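Local atomic coordinates of alpha-glucosidase ([Eubacterium] rectale, PDB entry 6PNR), a protein that probably hydrolyses alpha-glycosidic links of sulfoquinovose, as a family 31 sulfoquinovosidase captured here with an aza-sugar inhibitor. Residues C272-G277 with E296-L301; W289-H294 with G317-Y322; I244-G249 with T522-R527. All coordinates share one frame; numbering follows the deposited sequence.

Contact 1: residues C272-G277 with E296-L301. With 9VH ([(3~{S},4~{R},5~{R})-4,5-bis(oxidanyl)piperidin-3-yl]methanesulfonic acid), chain C.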
loop_
_atom_site.group_PDB
_atom_site.type_symbol
_atom_site.label_atom_id
_atom_site.label_comp_id
_atom_site.label_asym_id
_atom_site.label_seq_id
_atom_site.Cartn_x
_atom_site.Cartn_y
_atom_site.Cartn_z
ATOM N N CYS A 272 -7.314 9.702 -37.482
ATOM C CA CYS A 272 -6.495 8.506 -37.692
ATOM C C CYS A 272 -5.225 8.658 -36.878
ATOM O O CYS A 272 -4.254 9.265 -37.340
ATOM C CB CYS A 272 -6.159 8.293 -39.165
ATOM S SG CYS A 272 -7.584 8.029 -40.203
ATOM N N GLN A 273 -5.211 8.079 -35.674
ATOM C CA GLN A 273 -4.017 8.218 -34.849
ATOM C C GLN A 273 -2.816 7.502 -35.446
ATOM O O GLN A 273 -1.678 7.857 -35.117
ATOM C CB GLN A 273 -4.274 7.705 -33.427
ATOM C CG GLN A 273 -4.560 6.213 -33.311
ATOM C CD GLN A 273 -4.453 5.723 -31.860
ATOM O OE1 GLN A 273 -4.395 6.527 -30.923
ATOM N NE2 GLN A 273 -4.426 4.414 -31.676
ATOM N N ASP A 274 -3.033 6.508 -36.312
ATOM C CA ASP A 274 -1.934 5.816 -36.981
ATOM C C ASP A 274 -1.553 6.482 -38.304
ATOM O O ASP A 274 -0.934 5.837 -39.161
ATOM C CB ASP A 274 -2.276 4.333 -37.203
ATOM C CG ASP A 274 -3.384 4.121 -38.230
ATOM O OD1 ASP A 274 -4.062 5.104 -38.599
ATOM O OD2 ASP A 274 -3.586 2.965 -38.677
ATOM N N TRP A 275 -1.902 7.761 -38.479
ATOM C CA TRP A 275 -1.487 8.499 -39.669
ATOM C C TRP A 275 0.012 8.365 -39.901
ATOM O O TRP A 275 0.477 8.417 -41.049
ATOM C CB TRP A 275 -1.878 9.987 -39.531
ATOM C CG TRP A 275 -0.941 10.732 -38.608
ATOM C CD1 TRP A 275 -0.846 10.594 -37.247
ATOM C CD2 TRP A 275 0.064 11.698 -38.982
ATOM N NE1 TRP A 275 0.148 11.414 -36.755
ATOM C CE2 TRP A 275 0.724 12.094 -37.799
ATOM C CE3 TRP A 275 0.461 12.269 -40.203
ATOM C CZ2 TRP A 275 1.757 13.043 -37.800
ATOM C CZ3 TRP A 275 1.494 13.202 -40.205
ATOM C CH2 TRP A 275 2.126 13.582 -39.010
ATOM N N CYS A 276 0.783 8.173 -38.831
ATOM C CA CYS A 276 2.233 8.053 -38.907
ATOM C C CYS A 276 2.733 6.616 -38.739
ATOM O O CYS A 276 3.936 6.412 -38.517
ATOM C CB CYS A 276 2.867 8.954 -37.848
ATOM S SG CYS A 276 2.173 8.662 -36.178
ATOM N N GLY A 277 1.858 5.622 -38.830
ATOM C CA GLY A 277 2.249 4.227 -38.747
ATOM C C GLY A 277 1.877 3.595 -37.415
ATOM O O GLY A 277 1.520 4.263 -36.443
ATOM N N GLU A 296 3.559 4.277 -46.713
ATOM C CA GLU A 296 3.069 2.976 -47.155
ATOM C C GLU A 296 1.656 2.694 -46.657
ATOM O O GLU A 296 0.825 2.187 -47.413
ATOM C CB GLU A 296 4.027 1.874 -46.702
ATOM C CG GLU A 296 5.494 2.311 -46.646
ATOM C CD GLU A 296 5.990 2.962 -47.941
ATOM O OE1 GLU A 296 5.666 2.455 -49.040
ATOM O OE2 GLU A 296 6.704 3.989 -47.856
ATOM N N MET A 297 1.349 3.039 -45.405
ATOM C CA MET A 297 -0.015 2.851 -44.913
ATOM C C MET A 297 -0.978 3.888 -45.486
ATOM O O MET A 297 -2.120 3.558 -45.822
ATOM C CB MET A 297 -0.030 2.891 -43.392
ATOM C CG MET A 297 0.579 1.659 -42.759
ATOM S SD MET A 297 0.545 1.724 -40.958
ATOM C CE MET A 297 -1.225 1.552 -40.638
ATOM N N TYR A 298 -0.552 5.148 -45.592
ATOM C CA TYR A 298 -1.399 6.224 -46.104
ATOM C C TYR A 298 -0.713 6.929 -47.273
ATOM O O TYR A 298 -0.410 8.126 -47.193
ATOM C CB TYR A 298 -1.732 7.226 -44.991
ATOM C CG TYR A 298 -2.637 6.689 -43.902
ATOM C CD1 TYR A 298 -4.027 6.735 -44.039
ATOM C CD2 TYR A 298 -2.109 6.138 -42.741
ATOM C CE1 TYR A 298 -4.855 6.239 -43.046
ATOM C CE2 TYR A 298 -2.935 5.651 -41.733
ATOM C CZ TYR A 298 -4.303 5.701 -41.894
ATOM O OH TYR A 298 -5.134 5.205 -40.909
ATOM N N PRO A 299 -0.479 6.231 -48.394
ATOM C CA PRO A 299 0.155 6.893 -49.545
ATOM C C PRO A 299 -0.646 8.092 -50.036
ATOM O O PRO A 299 -1.876 8.060 -50.114
ATOM C CB PRO A 299 0.215 5.789 -50.609
ATOM C CG PRO A 299 -0.873 4.843 -50.234
ATOM C CD PRO A 299 -0.861 4.842 -48.716
ATOM N N ASP A 300 0.078 9.163 -50.359
ATOM C CA ASP A 300 -0.521 10.394 -50.865
ATOM C C ASP A 300 -1.599 10.922 -49.917
ATOM O O ASP A 300 -2.640 11.423 -50.339
ATOM C CB ASP A 300 -1.074 10.185 -52.274
ATOM C CG ASP A 300 0.026 9.929 -53.306
ATOM O OD1 ASP A 300 1.227 10.120 -52.986
ATOM O OD2 ASP A 300 -0.316 9.527 -54.436
ATOM N N LEU A 301 -1.347 10.814 -48.617
ATOM C CA LEU A 301 -2.295 11.353 -47.643
ATOM C C LEU A 301 -2.655 12.815 -47.903
ATOM O O LEU A 301 -3.853 13.142 -47.837
ATOM C CB LEU A 301 -1.735 11.166 -46.223
ATOM C CG LEU A 301 -2.619 11.658 -45.071
ATOM C CD1 LEU A 301 -3.989 11.016 -45.127
ATOM C CD2 LEU A 301 -1.960 11.396 -43.732
HETATM O O1 9VH C . -0.597 3.352 -28.213
HETATM S S1 9VH C . 0.036 4.655 -28.313
HETATM O O2 9VH C . 0.739 4.964 -27.092
HETATM O O3 9VH C . 0.834 4.760 -29.510
HETATM C C1 9VH C . -1.310 5.796 -28.475
HETATM C C2 9VH C . -2.223 5.885 -27.245
HETATM C C3 9VH C . -1.488 6.666 -26.168
HETATM N N1 9VH C . -2.268 7.127 -25.020
HETATM C C4 9VH C . -3.488 7.828 -25.422
HETATM C C5 9VH C . -4.322 6.943 -26.334
HETATM O O4 9VH C . -5.501 7.661 -26.693
HETATM C C6 9VH C . -3.534 6.590 -27.588
HETATM O O5 9VH C . -4.316 5.771 -28.454
#
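The phenol of Tyr298 reaches across to Asp274, and its ring edge lies against the backbone and carboxylate of that residue. Tyr298 OH donates to Asp274 OD1 at 2.5 Å, meeting the oxygen on its syn side and 24° out of the carboxylate plane. Ring and carboxylate are turned 80° apart, and the backbone oxygen Asp274 O comes to 3.3 Å from Tyr298 CE2, at the rim of the ring. Asp274 CG sits between its own N and carbonyl carbon (chi1 69°), a rotation that brings the acid to the hydroxyl. The other oxygen, Asp274 OD2, takes the backbone N-H of Gly248 and has the methyl CE of Met297 at 3.4 Å. Tyr298 OH is itself bonded to Ser253 OG and Gly249 N, which leaves the phenol little freedom to swing. Cys272 CB packs obliquely on the same ring, 3.7 Å from Tyr298 OH, while Leu301 CD2 touches the edge of the Trp275 indole. Met297 SD lies 3.7 Å from Gly277 CA. Between Cys272 and Asp274, Gln273 turns away to the inhibitor, accepting from 9VH O5 through OE1 at 2.6 Å. The contact thus ties the loop after barrel strand 267-271 to the loop leading into helix 301-310, with helix 250-262 beside Tyr298 and Phe315 of strand 314-319 touching Cys272, Trp275 and Leu301.

Contact 2: residues W289-H294 with G317-Y322. With 9VH ([(3~{S},4~{R},5~{R})-4,5-bis(oxidanyl)piperidin-3-yl]methanesulfonic acid), chain C.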
loop_
_atom_site.group_PDB
_atom_site.type_symbol
_atom_site.label_atom_id
_atom_site.label_comp_id
_atom_site.label_asym_id
_atom_site.label_seq_id
_atom_site.Cartn_x
_atom_site.Cartn_y
_atom_site.Cartn_z
ATOM N N TRP A 289 6.189 6.217 -33.290
ATOM C CA TRP A 289 6.383 7.587 -32.782
ATOM C C TRP A 289 7.442 8.313 -33.619
ATOM O O TRP A 289 8.587 8.534 -33.216
ATOM C CB TRP A 289 6.733 7.569 -31.297
ATOM C CG TRP A 289 5.607 7.054 -30.421
ATOM C CD1 TRP A 289 4.409 6.536 -30.840
ATOM C CD2 TRP A 289 5.579 7.015 -28.990
ATOM N NE1 TRP A 289 3.651 6.167 -29.757
ATOM C CE2 TRP A 289 4.342 6.454 -28.612
ATOM C CE3 TRP A 289 6.477 7.407 -27.991
ATOM C CZ2 TRP A 289 3.981 6.280 -27.288
ATOM C CZ3 TRP A 289 6.118 7.223 -26.672
ATOM C CH2 TRP A 289 4.876 6.669 -26.332
ATOM N N ASP A 290 7.008 8.700 -34.816
ATOM C CA ASP A 290 7.841 9.395 -35.797
ATOM C C ASP A 290 6.878 10.262 -36.612
ATOM O O ASP A 290 6.193 9.749 -37.498
ATOM C CB ASP A 290 8.579 8.382 -36.663
ATOM C CG ASP A 290 9.651 9.014 -37.537
ATOM O OD1 ASP A 290 10.129 10.124 -37.214
ATOM O OD2 ASP A 290 10.012 8.381 -38.552
ATOM N N TRP A 291 6.807 11.558 -36.290
ATOM C CA TRP A 291 5.640 12.389 -36.619
ATOM C C TRP A 291 5.683 12.939 -38.048
ATOM O O TRP A 291 5.634 14.145 -38.281
ATOM C CB TRP A 291 5.516 13.520 -35.604
ATOM C CG TRP A 291 5.768 13.042 -34.207
ATOM C CD1 TRP A 291 6.708 13.513 -33.327
ATOM C CD2 TRP A 291 5.101 11.963 -33.542
ATOM N NE1 TRP A 291 6.658 12.794 -32.152
ATOM C CE2 TRP A 291 5.673 11.844 -32.256
ATOM C CE3 TRP A 291 4.067 11.089 -33.902
ATOM C CZ2 TRP A 291 5.249 10.886 -31.333
ATOM C CZ3 TRP A 291 3.642 10.140 -32.971
ATOM C CH2 TRP A 291 4.228 10.051 -31.709
ATOM N N LYS A 292 5.759 12.011 -39.006
ATOM C CA LYS A 292 5.569 12.255 -40.431
ATOM C C LYS A 292 4.621 11.186 -40.944
ATOM O O LYS A 292 4.637 10.057 -40.447
ATOM C CB LYS A 292 6.892 12.182 -41.211
ATOM C CG LYS A 292 7.999 13.021 -40.585
ATOM C CD LYS A 292 9.168 13.263 -41.535
ATOM C CE LYS A 292 10.008 12.030 -41.755
ATOM N NZ LYS A 292 11.197 12.362 -42.597
ATOM N N TYR A 293 3.785 11.529 -41.929
ATOM C CA TYR A 293 2.774 10.559 -42.325
ATOM C C TYR A 293 3.448 9.332 -42.928
ATOM O O TYR A 293 4.564 9.395 -43.453
ATOM C CB TYR A 293 1.739 11.169 -43.269
ATOM C CG TYR A 293 2.090 11.257 -44.739
ATOM C CD1 TYR A 293 2.698 12.394 -45.254
ATOM C CD2 TYR A 293 1.747 10.233 -45.626
ATOM C CE1 TYR A 293 3.001 12.502 -46.598
ATOM C CE2 TYR A 293 2.052 10.331 -46.984
ATOM C CZ TYR A 293 2.677 11.475 -47.458
ATOM O OH TYR A 293 2.987 11.603 -48.797
ATOM N N HIS A 294 2.797 8.189 -42.759
ATOM C CA HIS A 294 3.372 6.908 -43.143
ATOM C C HIS A 294 3.034 6.664 -44.608
ATOM O O HIS A 294 1.869 6.463 -44.957
ATOM C CB HIS A 294 2.839 5.790 -42.249
ATOM C CG HIS A 294 3.648 4.532 -42.316
ATOM N ND1 HIS A 294 3.533 3.631 -43.353
ATOM C CD2 HIS A 294 4.590 4.033 -41.484
ATOM C CE1 HIS A 294 4.370 2.628 -43.154
ATOM N NE2 HIS A 294 5.026 2.848 -42.028
ATOM N N GLY A 317 -4.907 14.064 -36.590
ATOM C CA GLY A 317 -3.769 13.178 -36.400
ATOM C C GLY A 317 -3.366 13.002 -34.945
ATOM O O GLY A 317 -4.212 13.038 -34.043
ATOM N N TYR A 318 -2.066 12.851 -34.707
ATOM C CA TYR A 318 -1.542 12.508 -33.392
ATOM C C TYR A 318 -0.067 12.882 -33.351
ATOM O O TYR A 318 0.663 12.565 -34.289
ATOM C CB TYR A 318 -1.724 10.993 -33.119
ATOM C CG TYR A 318 -1.100 10.512 -31.823
ATOM C CD1 TYR A 318 0.284 10.345 -31.707
ATOM C CD2 TYR A 318 -1.889 10.204 -30.720
ATOM C CE1 TYR A 318 0.858 9.931 -30.541
ATOM C CE2 TYR A 318 -1.315 9.765 -29.540
ATOM C CZ TYR A 318 0.066 9.646 -29.454
ATOM O OH TYR A 318 0.680 9.210 -28.293
ATOM N N VAL A 319 0.371 13.524 -32.258
ATOM C CA VAL A 319 1.785 13.722 -31.945
ATOM C C VAL A 319 1.953 13.624 -30.433
ATOM O O VAL A 319 1.013 13.839 -29.663
ATOM C CB VAL A 319 2.350 15.096 -32.417
ATOM C CG1 VAL A 319 2.317 15.218 -33.934
ATOM C CG2 VAL A 319 1.560 16.202 -31.796
ATOM N N ASN A 320 3.170 13.325 -30.011
ATOM C CA ASN A 320 3.512 13.397 -28.597
ATOM C C ASN A 320 4.977 13.803 -28.508
ATOM O O ASN A 320 5.671 13.873 -29.530
ATOM C CB ASN A 320 3.167 12.077 -27.858
ATOM C CG ASN A 320 4.163 10.917 -28.080
ATOM O OD1 ASN A 320 5.382 11.110 -28.126
ATOM N ND2 ASN A 320 3.627 9.679 -28.130
ATOM N N PRO A 321 5.466 14.168 -27.314
ATOM C CA PRO A 321 6.767 14.856 -27.276
ATOM C C PRO A 321 7.967 13.921 -27.206
ATOM O O PRO A 321 9.053 14.342 -26.790
ATOM C CB PRO A 321 6.656 15.718 -26.020
ATOM C CG PRO A 321 5.836 14.898 -25.104
ATOM C CD PRO A 321 4.863 14.107 -25.971
ATOM N N TYR A 322 7.797 12.666 -27.621
ATOM C CA TYR A 322 8.867 11.675 -27.619
ATOM C C TYR A 322 9.057 11.126 -29.029
ATOM O O TYR A 322 8.188 11.276 -29.890
ATOM C CB TYR A 322 8.555 10.531 -26.640
ATOM C CG TYR A 322 7.955 11.013 -25.324
ATOM C CD1 TYR A 322 8.644 11.899 -24.508
ATOM C CD2 TYR A 322 6.700 10.575 -24.900
ATOM C CE1 TYR A 322 8.106 12.343 -23.302
ATOM C CE2 TYR A 322 6.162 11.003 -23.695
ATOM C CZ TYR A 322 6.862 11.897 -22.913
ATOM O OH TYR A 322 6.327 12.338 -21.731
HETATM O O1 9VH C . -0.597 3.352 -28.213
HETATM S S1 9VH C . 0.036 4.655 -28.313
HETATM O O2 9VH C . 0.739 4.964 -27.092
HETATM O O3 9VH C . 0.834 4.760 -29.510
HETATM C C1 9VH C . -1.310 5.796 -28.475
HETATM C C2 9VH C . -2.223 5.885 -27.245
HETATM C C3 9VH C . -1.488 6.666 -26.168
HETATM N N1 9VH C . -2.268 7.127 -25.020
HETATM C C4 9VH C . -3.488 7.828 -25.422
HETATM C C5 9VH C . -4.322 6.943 -26.334
HETATM O O4 9VH C . -5.501 7.661 -26.693
HETATM C C6 9VH C . -3.534 6.590 -27.588
HETATM O O5 9VH C . -4.316 5.771 -28.454
#
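Trp291 lays its indole along the backbone at the end of strand 314-319, beginning with CB, which rests 4.0 Å from Val319 CG1. With CG anti to the carbonyl carbon (chi1 -42°), the ring passes over the strand, and Val319 CA stands over the face of its six-membered ring, 11° off the normal, as a CH-pi contact. Further round, Trp291 NE1 gives a weak, bent hydrogen bond to Tyr322 O (3.1 Å, 128°). Trp291 CZ2 meets Asn320 OD1 at 3.2 Å, and Trp291 CH2 ends on Tyr318 CE1 at 3.6 Å, the two rings meeting obliquely. The Asn320 amide stands nearly upright between two tryptophans. Its OD1 accepts from Tyr322 N in an Asx turn, and Asn320 ND2 donates almost straight to Tyr318 OH at 3.0 Å; together these bonds fix the amide's rotation. The same Asn320 ND2 sits over the centre of the Trp289 indole, 3.3 Å from CE2, with the amide plane steeply inclined to the ring, while Tyr322 CD2 packs near Trp289 CZ3. Tyr318 OH is also bonded to Asp390. Trp289 NE1 then points straight at the sulfonate, bonding 9VH O3 at 3.2 Å. Trp291, Asn320 and Tyr322 thus form a second shell behind the pocket residues Trp289 and Tyr318, at the C-terminal end of the TIM barrel, where family 31 glycosidases bind their sugar and where this site receives the sulfonate that marks sulfoquinovose.

Contact 3: residues I244-G249 with T522-R527. With 9VH ([(3~{S},4~{R},5~{R})-4,5-bis(oxidanyl)piperidin-3-yl]methanesulfonic acid), chain C; SO4 (sulfate ion), chain E.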
loop_
_atom_site.group_PDB
_atom_site.type_symbol
_atom_site.label_atom_id
_atom_site.label_comp_id
_atom_site.label_asym_id
_atom_site.label_seq_id
_atom_site.Cartn_x
_atom_site.Cartn_y
_atom_site.Cartn_z
ATOM N N ILE A 244 -14.610 10.527 -35.893
ATOM C CA ILE A 244 -14.514 9.068 -35.826
ATOM C C ILE A 244 -13.052 8.636 -35.723
ATOM O O ILE A 244 -12.199 9.055 -36.517
ATOM C CB ILE A 244 -15.216 8.401 -37.025
ATOM C CG1 ILE A 244 -14.686 8.910 -38.357
ATOM C CG2 ILE A 244 -16.721 8.636 -36.942
ATOM C CD1 ILE A 244 -15.014 7.981 -39.521
ATOM N N GLY A 245 -12.761 7.812 -34.720
ATOM C CA GLY A 245 -11.418 7.312 -34.523
ATOM C C GLY A 245 -11.288 5.953 -35.176
ATOM O O GLY A 245 -11.845 4.973 -34.677
ATOM N N VAL A 246 -10.595 5.893 -36.310
ATOM C CA VAL A 246 -10.421 4.667 -37.079
ATOM C C VAL A 246 -8.945 4.549 -37.435
ATOM O O VAL A 246 -8.169 5.493 -37.283
ATOM C CB VAL A 246 -11.291 4.632 -38.356
ATOM C CG1 VAL A 246 -12.764 4.788 -38.007
ATOM C CG2 VAL A 246 -10.838 5.715 -39.345
ATOM N N GLN A 247 -8.562 3.368 -37.910
ATOM C CA GLN A 247 -7.165 3.072 -38.189
ATOM C C GLN A 247 -7.100 2.051 -39.305
ATOM O O GLN A 247 -8.113 1.473 -39.705
ATOM C CB GLN A 247 -6.427 2.505 -36.966
ATOM C CG GLN A 247 -6.274 3.438 -35.770
ATOM C CD GLN A 247 -5.619 2.733 -34.591
ATOM O OE1 GLN A 247 -4.527 3.101 -34.170
ATOM N NE2 GLN A 247 -6.275 1.703 -34.069
ATOM N N GLY A 248 -5.885 1.843 -39.805
ATOM C CA GLY A 248 -5.588 0.734 -40.698
ATOM C C GLY A 248 -5.049 1.111 -42.055
ATOM O O GLY A 248 -4.831 0.211 -42.880
ATOM N N GLY A 249 -4.825 2.385 -42.355
ATOM C CA GLY A 249 -4.363 2.784 -43.676
ATOM C C GLY A 249 -5.498 3.293 -44.550
ATOM O O GLY A 249 -6.680 3.236 -44.198
ATOM N N THR A 522 -14.799 9.136 -31.068
ATOM C CA THR A 522 -14.696 7.718 -30.749
ATOM C C THR A 522 -13.224 7.304 -30.738
ATOM O O THR A 522 -12.322 8.077 -31.072
ATOM C CB THR A 522 -15.496 6.848 -31.741
ATOM O OG1 THR A 522 -14.864 6.865 -33.029
ATOM C CG2 THR A 522 -16.941 7.319 -31.868
ATOM N N HIS A 523 -12.972 6.056 -30.353
ATOM C CA HIS A 523 -11.599 5.569 -30.266
ATOM C C HIS A 523 -11.646 4.057 -30.387
ATOM O O HIS A 523 -12.460 3.418 -29.717
ATOM C CB HIS A 523 -10.964 6.000 -28.928
ATOM C CG HIS A 523 -9.469 5.907 -28.883
ATOM N ND1 HIS A 523 -8.752 4.961 -29.586
ATOM C CD2 HIS A 523 -8.556 6.628 -28.182
ATOM C CE1 HIS A 523 -7.461 5.115 -29.338
ATOM N NE2 HIS A 523 -7.314 6.119 -28.488
ATOM N N GLU A 524 -10.795 3.486 -31.240
ATOM C CA GLU A 524 -10.782 2.027 -31.339
ATOM C C GLU A 524 -10.230 1.367 -30.073
ATOM O O GLU A 524 -10.526 0.190 -29.822
ATOM C CB GLU A 524 -9.993 1.580 -32.585
ATOM C CG GLU A 524 -10.756 1.824 -33.891
ATOM C CD GLU A 524 -10.055 1.285 -35.130
ATOM O OE1 GLU A 524 -8.885 0.879 -35.024
ATOM O OE2 GLU A 524 -10.688 1.267 -36.219
ATOM N N GLY A 525 -9.467 2.099 -29.249
ATOM C CA GLY A 525 -8.870 1.503 -28.069
ATOM C C GLY A 525 -7.584 0.759 -28.391
ATOM O O GLY A 525 -7.124 0.714 -29.528
ATOM N N ASN A 526 -6.981 0.167 -27.348
ATOM C CA ASN A 526 -5.674 -0.472 -27.507
ATOM C C ASN A 526 -5.747 -1.850 -28.152
ATOM O O ASN A 526 -4.714 -2.362 -28.597
ATOM C CB ASN A 526 -4.963 -0.607 -26.154
ATOM C CG ASN A 526 -5.714 -1.509 -25.185
ATOM O OD1 ASN A 526 -6.917 -1.353 -24.993
ATOM N ND2 ASN A 526 -5.006 -2.481 -24.588
ATOM N N ARG A 527 -6.925 -2.471 -28.212
ATOM C CA ARG A 527 -7.072 -3.824 -28.762
ATOM C C ARG A 527 -8.319 -3.863 -29.633
ATOM O O ARG A 527 -9.320 -4.510 -29.297
ATOM C CB ARG A 527 -7.110 -4.858 -27.636
ATOM C CG ARG A 527 -5.775 -4.954 -26.917
ATOM C CD ARG A 527 -5.804 -5.934 -25.762
ATOM N NE ARG A 527 -4.468 -6.113 -25.208
ATOM C CZ ARG A 527 -4.181 -6.916 -24.191
ATOM N NH1 ARG A 527 -5.148 -7.619 -23.606
ATOM N NH2 ARG A 527 -2.925 -7.021 -23.768
HETATM O O1 9VH C . -0.597 3.352 -28.213
HETATM S S1 9VH C . 0.036 4.655 -28.313
HETATM O O2 9VH C . 0.739 4.964 -27.092
HETATM O O3 9VH C . 0.834 4.760 -29.510
HETATM C C1 9VH C . -1.310 5.796 -28.475
HETATM C C2 9VH C . -2.223 5.885 -27.245
HETATM C C3 9VH C . -1.488 6.666 -26.168
HETATM N N1 9VH C . -2.268 7.127 -25.020
HETATM C C4 9VH C . -3.488 7.828 -25.422
HETATM C C5 9VH C . -4.322 6.943 -26.334
HETATM O O4 9VH C . -5.501 7.661 -26.693
HETATM C C6 9VH C . -3.534 6.590 -27.588
HETATM O O5 9VH C . -4.316 5.771 -28.454
HETATM S S SO4 E . -4.668 -10.241 -21.057
HETATM O O1 SO4 E . -4.622 -8.791 -20.869
HETATM O O2 SO4 E . -3.490 -10.822 -20.414
HETATM O O3 SO4 E . -5.898 -10.752 -20.449
HETATM O O4 SO4 E . -4.686 -10.578 -22.476
HETATM O O HOH W 1 -14.211 4.219 -33.576
HETATM O O HOH W 2 -5.079 0.751 -31.363
#
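At the C-terminal end of strand 242-245 in the TIM barrel, the chain meets the loop that follows strand 521-522 and carries His523 into the inhibitor pocket. Gly245 N donates to Thr522 OG1 at 2.9 Å, almost straight, and a water spans Gly245 O and the same hydroxyl. Gly245 CA lies 4.6 Å from His523 CA, an approach so close that a side chain on the glycine would clash with Thr522 O. Beyond it Glu524, extended past CG, lays its CG 3.4 Å from Gly245 O and brings its carboxylate alongside Val246 and Gln247. Gln247 NE2 donates to Glu524 OE1 at 2.9 Å and 176°; OE1 lies in the Gln247 amide plane, while the donor meets it from the anti side, 30° out of the carboxylate plane. The other oxygen, OE2, pairs with Arg252 and Tyr535. Gln247 OE1 accepts from Gln273, so the amide is held at both ends, and a second water links its NE2 to Gly525 O. Replacing Glu524 by an alanine would probably leave Gln247 NE2 and Arg252 without their acid mate and the amide less firmly fixed, held mainly by Gln273 and a water. His523 leaves the backbone away from 244-249, and its NE2 lies 3.0 Å from both 9VH O4 and O5, bonding the two hydroxyls, with O4 near the ring plane. Such a join, setting a ligand-binding histidine beside the first strand, is characteristic of the active-site end of a TIM barrel, where the last strand closes against the first.

How the contacts relate
All three contacts are buried, and each supplies residues to the same inhibitor site. Contact 1 is mixed, a single hydrogen bond across it set amid aromatic and sulfur packing, whereas contact 3 is mainly polar. The two adjoin: Gln273 NE2 bonds Gln247 OE1 at 2.8 Å, so one network runs from the Glu524 acid to the Gln273 amide. Contact 2 is mostly aromatic and serves the sulfonate, whereas Gln273 and His523 address the hydroxyls. Contact 1 touches contact 2 through Trp275 NE1 and Tyr318 O. Contacts 2 and 3 do not touch, their nearest atoms being about 7 Å apart, yet both reach the same parallel sheet.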